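Local structure of transcriptional regulator, MarR family (Silicibacter pomeroyi DSS-3, 3BJ6) at residues Glu85-Pro90 against Arg97-Pro102; Arg43-Gly48 against Leu64-Gln69. The protein probably acts as a DNA-binding transcription factor of the MarR family, working as a helix-turn-helix regulator. All coordinates share one frame; numbering follows the deposited sequence.

Interaction 1: residues Glu85-Pro90 against Arg97-Pro102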
# COMPACT_ATOMS: atom_id res chain seq x y z
N GLU A 85 -20.78 -20.78 -7.68
CA GLU A 85 -22.20 -21.09 -7.67
C GLU A 85 -22.74 -20.76 -6.28
O GLU A 85 -21.99 -20.69 -5.29
CB GLU A 85 -22.43 -22.56 -8.01
CG GLU A 85 -21.91 -23.48 -6.91
CD GLU A 85 -22.00 -24.95 -7.27
OE1 GLU A 85 -22.44 -25.74 -6.42
OE2 GLU A 85 -21.66 -25.31 -8.41
N ARG A 86 -24.04 -20.50 -6.22
CA ARG A 86 -24.72 -20.19 -4.97
C ARG A 86 -25.51 -21.44 -4.58
O ARG A 86 -26.20 -22.03 -5.43
CB ARG A 86 -25.63 -18.95 -5.09
CG ARG A 86 -26.44 -18.61 -3.80
CD ARG A 86 -27.51 -17.50 -4.02
NE ARG A 86 -28.43 -17.83 -5.13
CZ ARG A 86 -29.46 -18.67 -5.04
NH1 ARG A 86 -29.76 -19.28 -3.90
NH2 ARG A 86 -30.21 -18.89 -6.11
N ARG A 87 -25.41 -21.87 -3.33
CA ARG A 87 -26.25 -22.95 -2.84
C ARG A 87 -27.25 -22.43 -1.82
O ARG A 87 -27.00 -21.39 -1.20
CB ARG A 87 -25.41 -24.11 -2.30
CG ARG A 87 -24.39 -24.62 -3.32
CD ARG A 87 -23.53 -25.75 -2.75
NE ARG A 87 -22.44 -26.08 -3.67
CZ ARG A 87 -21.37 -26.81 -3.37
NH1 ARG A 87 -20.44 -27.01 -4.30
NH2 ARG A 87 -21.23 -27.34 -2.16
N THR A 88 -28.39 -23.12 -1.66
CA THR A 88 -29.41 -22.69 -0.69
C THR A 88 -28.85 -22.79 0.75
O THR A 88 -28.01 -23.66 1.05
CB THR A 88 -30.69 -23.56 -0.70
OG1 THR A 88 -30.32 -24.90 -0.38
CG2 THR A 88 -31.30 -23.58 -2.03
N ASN A 89 -29.34 -21.88 1.60
CA ASN A 89 -28.98 -21.86 3.00
C ASN A 89 -30.28 -22.17 3.76
O ASN A 89 -31.08 -21.26 3.99
CB ASN A 89 -28.41 -20.49 3.40
CG ASN A 89 -27.85 -20.47 4.83
OD1 ASN A 89 -27.03 -19.63 5.20
ND2 ASN A 89 -28.32 -21.38 5.65
N PRO A 90 -30.50 -23.44 4.13
CA PRO A 90 -31.78 -23.73 4.76
C PRO A 90 -31.89 -23.23 6.22
O PRO A 90 -32.98 -23.24 6.77
CB PRO A 90 -31.87 -25.25 4.68
CG PRO A 90 -30.44 -25.72 4.73
CD PRO A 90 -29.65 -24.65 3.99
N ARG A 97 -24.90 -18.55 0.27
CA ARG A 97 -23.58 -19.13 0.46
C ARG A 97 -22.99 -19.57 -0.87
O ARG A 97 -23.69 -20.17 -1.71
CB ARG A 97 -23.65 -20.29 1.45
CG ARG A 97 -23.95 -19.83 2.89
CD ARG A 97 -23.55 -20.90 3.91
NE ARG A 97 -23.78 -20.42 5.26
CZ ARG A 97 -22.88 -19.77 6.01
NH1 ARG A 97 -21.63 -19.53 5.57
NH2 ARG A 97 -23.26 -19.37 7.22
N TYR A 98 -21.71 -19.30 -1.05
CA TYR A 98 -21.05 -19.49 -2.35
C TYR A 98 -19.90 -20.47 -2.33
O TYR A 98 -19.16 -20.54 -1.35
CB TYR A 98 -20.49 -18.15 -2.87
CG TYR A 98 -21.56 -17.12 -3.04
CD1 TYR A 98 -22.29 -17.03 -4.23
CD2 TYR A 98 -21.89 -16.25 -1.97
CE1 TYR A 98 -23.29 -16.09 -4.39
CE2 TYR A 98 -22.90 -15.30 -2.12
CZ TYR A 98 -23.58 -15.23 -3.33
OH TYR A 98 -24.56 -14.29 -3.47
N TRP A 99 -19.73 -21.17 -3.45
CA TRP A 99 -18.65 -22.14 -3.64
C TRP A 99 -18.01 -21.97 -4.98
O TRP A 99 -18.71 -21.71 -5.95
CB TRP A 99 -19.21 -23.56 -3.60
CG TRP A 99 -19.41 -24.13 -2.19
CD1 TRP A 99 -18.58 -24.98 -1.52
CD2 TRP A 99 -20.53 -23.91 -1.34
NE1 TRP A 99 -19.11 -25.30 -0.29
CE2 TRP A 99 -20.31 -24.66 -0.16
CE3 TRP A 99 -21.69 -23.15 -1.45
CZ2 TRP A 99 -21.22 -24.66 0.91
CZ3 TRP A 99 -22.58 -23.16 -0.41
CH2 TRP A 99 -22.35 -23.90 0.76
N LEU A 100 -16.70 -22.19 -5.07
CA LEU A 100 -16.05 -22.28 -6.39
C LEU A 100 -16.67 -23.43 -7.20
O LEU A 100 -17.04 -24.48 -6.64
CB LEU A 100 -14.55 -22.55 -6.23
CG LEU A 100 -13.72 -21.41 -5.61
CD1 LEU A 100 -12.35 -21.91 -5.18
CD2 LEU A 100 -13.59 -20.24 -6.62
N THR A 101 -16.79 -23.23 -8.52
CA THR A 101 -17.07 -24.35 -9.42
C THR A 101 -15.73 -25.01 -9.78
O THR A 101 -14.67 -24.45 -9.46
CB THR A 101 -17.74 -23.86 -10.72
OG1 THR A 101 -16.85 -22.95 -11.39
CG2 THR A 101 -19.07 -23.19 -10.43
N PRO A 102 -15.75 -26.21 -10.41
CA PRO A 102 -14.48 -26.79 -10.85
C PRO A 102 -13.64 -25.85 -11.74
O PRO A 102 -12.42 -25.79 -11.59
CB PRO A 102 -14.91 -28.07 -11.60
CG PRO A 102 -16.21 -28.48 -10.90
CD PRO A 102 -16.89 -27.12 -10.65
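E85 OE1 is gripped by two N-H groups of one guanidinium: R87 NE reaches E85 OE1 at 2.8 Å, nearly in the guanidinium plane and on the anti lone pair, and R87 NH1 adds a weak bond to E85 OE1 at 3.2 Å. Holding the guanidinium by its edge in this salt bridge limits its rotation and leaves a face to lie on W99, with centres 3.6 Å apart and planes 7° from parallel. R87 CZ sits over the five-membered ring as a cation-pi contact, 16° off its normal, while R87 CD makes a CH-pi contact over the six-membered ring. An alanine in place of W99 would probably leave the R87 chain without its flat support and loosen its alignment with E85. Strands 84-87 and 97-100 form the antiparallel hairpin that is the wing of the MarR winged helix-turn-helix. E85 N to W99 O (2.9 Å), W99 N to E85 O (3.0 Å) and R87 N to R97 O (2.9 Å) bind them, each nearly along the C=O axis. At the non-hydrogen-bonded pair, on the reverse face, R86 CB lies 3.8 Å from Y98 CE1. R97 NH1 bonds to G54 O; T101 OG1 bonds to G82 O and caps helix 102-123 through G104 N.

Interaction 2: residues Arg43-Gly48 against Leu64-Gln69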
# COMPACT_ATOMS: atom_id res chain seq x y z
N ARG A 43 -10.00 -12.41 -8.89
CA ARG A 43 -9.02 -13.24 -8.20
C ARG A 43 -9.19 -13.16 -6.67
O ARG A 43 -9.13 -14.17 -6.03
CB ARG A 43 -7.60 -12.79 -8.57
CG ARG A 43 -6.47 -13.49 -7.82
CD ARG A 43 -5.22 -12.61 -7.73
NE ARG A 43 -4.22 -13.28 -6.87
CZ ARG A 43 -4.28 -13.35 -5.55
NH1 ARG A 43 -5.26 -12.75 -4.87
NH2 ARG A 43 -3.34 -14.02 -4.89
N ALA A 44 -9.36 -11.96 -6.11
CA ALA A 44 -9.48 -11.79 -4.65
C ALA A 44 -10.68 -12.61 -4.14
O ALA A 44 -10.59 -13.31 -3.13
CB ALA A 44 -9.67 -10.28 -4.29
N ILE A 45 -11.80 -12.54 -4.86
CA ILE A 45 -13.01 -13.31 -4.47
C ILE A 45 -12.79 -14.82 -4.64
O ILE A 45 -13.18 -15.60 -3.76
CB ILE A 45 -14.30 -12.81 -5.21
CG1 ILE A 45 -14.94 -11.63 -4.43
CG2 ILE A 45 -15.37 -13.91 -5.35
CD1 ILE A 45 -14.06 -10.44 -4.38
N LEU A 46 -12.18 -15.25 -5.75
CA LEU A 46 -11.88 -16.69 -5.92
C LEU A 46 -10.97 -17.19 -4.82
O LEU A 46 -11.13 -18.30 -4.28
CB LEU A 46 -11.26 -16.97 -7.31
CG LEU A 46 -12.12 -16.52 -8.52
CD1 LEU A 46 -11.34 -16.76 -9.85
CD2 LEU A 46 -13.46 -17.28 -8.55
N GLU A 47 -9.97 -16.38 -4.47
CA GLU A 47 -9.05 -16.78 -3.39
C GLU A 47 -9.80 -16.88 -2.08
O GLU A 47 -9.63 -17.85 -1.37
CB GLU A 47 -7.86 -15.81 -3.28
CG GLU A 47 -6.95 -16.13 -2.08
CD GLU A 47 -5.75 -15.15 -1.94
OE1 GLU A 47 -5.90 -13.93 -2.23
OE2 GLU A 47 -4.69 -15.61 -1.48
N GLY A 48 -10.63 -15.89 -1.77
CA GLY A 48 -11.46 -15.94 -0.56
C GLY A 48 -12.32 -17.20 -0.47
O GLY A 48 -12.36 -17.84 0.58
N LEU A 64 -11.88 -10.20 3.44
CA LEU A 64 -11.09 -9.47 2.46
C LEU A 64 -10.96 -7.97 2.80
O LEU A 64 -10.24 -7.23 2.12
CB LEU A 64 -11.74 -9.61 1.07
CG LEU A 64 -11.88 -11.05 0.56
CD1 LEU A 64 -12.56 -11.12 -0.80
CD2 LEU A 64 -10.52 -11.68 0.48
N GLN A 65 -11.69 -7.53 3.83
CA GLN A 65 -11.77 -6.10 4.21
C GLN A 65 -12.16 -5.22 3.03
O GLN A 65 -11.48 -4.23 2.70
CB GLN A 65 -10.45 -5.64 4.89
CG GLN A 65 -10.21 -6.34 6.24
CD GLN A 65 -9.06 -5.73 7.04
OE1 GLN A 65 -7.86 -5.88 6.69
NE2 GLN A 65 -9.41 -5.06 8.15
N MSE A 66 -13.24 -5.62 2.36
CA MSE A 66 -13.76 -4.91 1.21
C MSE A 66 -15.23 -4.53 1.47
O MSE A 66 -15.92 -5.20 2.21
CB MSE A 66 -13.61 -5.78 -0.06
CG MSE A 66 -12.20 -5.80 -0.65
SE MSE A 66 -11.90 -7.16 -2.05
CE MSE A 66 -13.71 -7.56 -2.47
N LYS A 67 -15.68 -3.47 0.84
CA LYS A 67 -17.03 -2.95 1.00
C LYS A 67 -18.05 -3.88 0.35
O LYS A 67 -17.75 -4.57 -0.62
CB LYS A 67 -17.11 -1.54 0.37
CG LYS A 67 -16.27 -0.50 1.15
CD LYS A 67 -16.31 0.89 0.51
CE LYS A 67 -15.60 1.91 1.40
NZ LYS A 67 -15.43 3.21 0.68
N ARG A 68 -19.27 -3.88 0.88
CA ARG A 68 -20.24 -4.81 0.39
C ARG A 68 -20.53 -4.58 -1.12
O ARG A 68 -20.76 -5.52 -1.85
CB ARG A 68 -21.51 -4.76 1.23
CG ARG A 68 -22.55 -3.87 0.69
CD ARG A 68 -23.83 -4.61 0.59
NE ARG A 68 -24.77 -3.97 1.48
CZ ARG A 68 -26.10 -4.02 1.36
NH1 ARG A 68 -26.68 -4.70 0.37
NH2 ARG A 68 -26.84 -3.38 2.24
N GLN A 69 -20.51 -3.32 -1.55
CA GLN A 69 -20.82 -2.96 -2.94
C GLN A 69 -19.80 -3.60 -3.88
O GLN A 69 -20.15 -4.11 -4.96
CB GLN A 69 -20.80 -1.43 -3.08
CG GLN A 69 -20.85 -0.89 -4.51
CD GLN A 69 -20.75 0.63 -4.58
OE1 GLN A 69 -21.72 1.34 -4.30
NE2 GLN A 69 -19.58 1.13 -4.95
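Two methyl tips meet closer than ordinary van der Waals contact: M66 CE, of a residue present as selenomethionine, lies 3.5 Å from I45 CD1. A nearly eclipsed last torsion of M66 (chi3 17°) turns CE back toward I45 CD1 after an otherwise extended chain; the tight pair and the unusual torsion coincide, the torsion probably costing little about a C-Se bond. I45 CD1 also touches L64 CD1, at 3.9 Å, the two side chains crossing at about a right angle, so one isoleucine tip serves both partners. L64 places its branches against the helix backbone: CD1 is 3.8 Å from A44 O, and CD2 reaches G48 CA at 4.5 Å, where no side chain intervenes. The A44 carbonyl has its polar partner inside the helix, since G48 N bonds to A44 O at 2.9 Å, and L64 adds only apolar contact. M66 SE lies 4.4 Å from A44 CB. Between L64 and M66, Q65 takes positive phi (53°) as the C-prime residue of a Schellman motif, and K67 is the N-cap of helix 68-80; this is the turn of the helix-turn-helix. R19 of the second subunit hydrogen-bonds to L64 O and Q65 O. I71 of helix 68-80 touches both L64 and M66, while I45 packs on I74 and L75, so helix 40-51 lies against the turn and, through I45, the middle of helix 68-80, probably the DNA recognition helix.

Interaction 1 is a surface contact, its centre about 22 Å from the chain centre; interaction 2 is partly buried, at about 8 Å. Their chemistry follows: the hairpin relies on backbone hydrogen bonds, a salt bridge and a cation-pi stack, whereas 43-48 and 64-69 share no hydrogen bond and meet through methyl groups and selenium. They bury about 512 and 175 Å² respectively. The centres lie about 16 Å apart, yet the two touch, L100 CD2 packing 3.5 Å from L46 CD2. Helix 40-51 is common ground, and helix 68-80 leads on to strand 84-87; its L75 touches both I45 and Y98, so L75 links the wing to the helix-turn-helix.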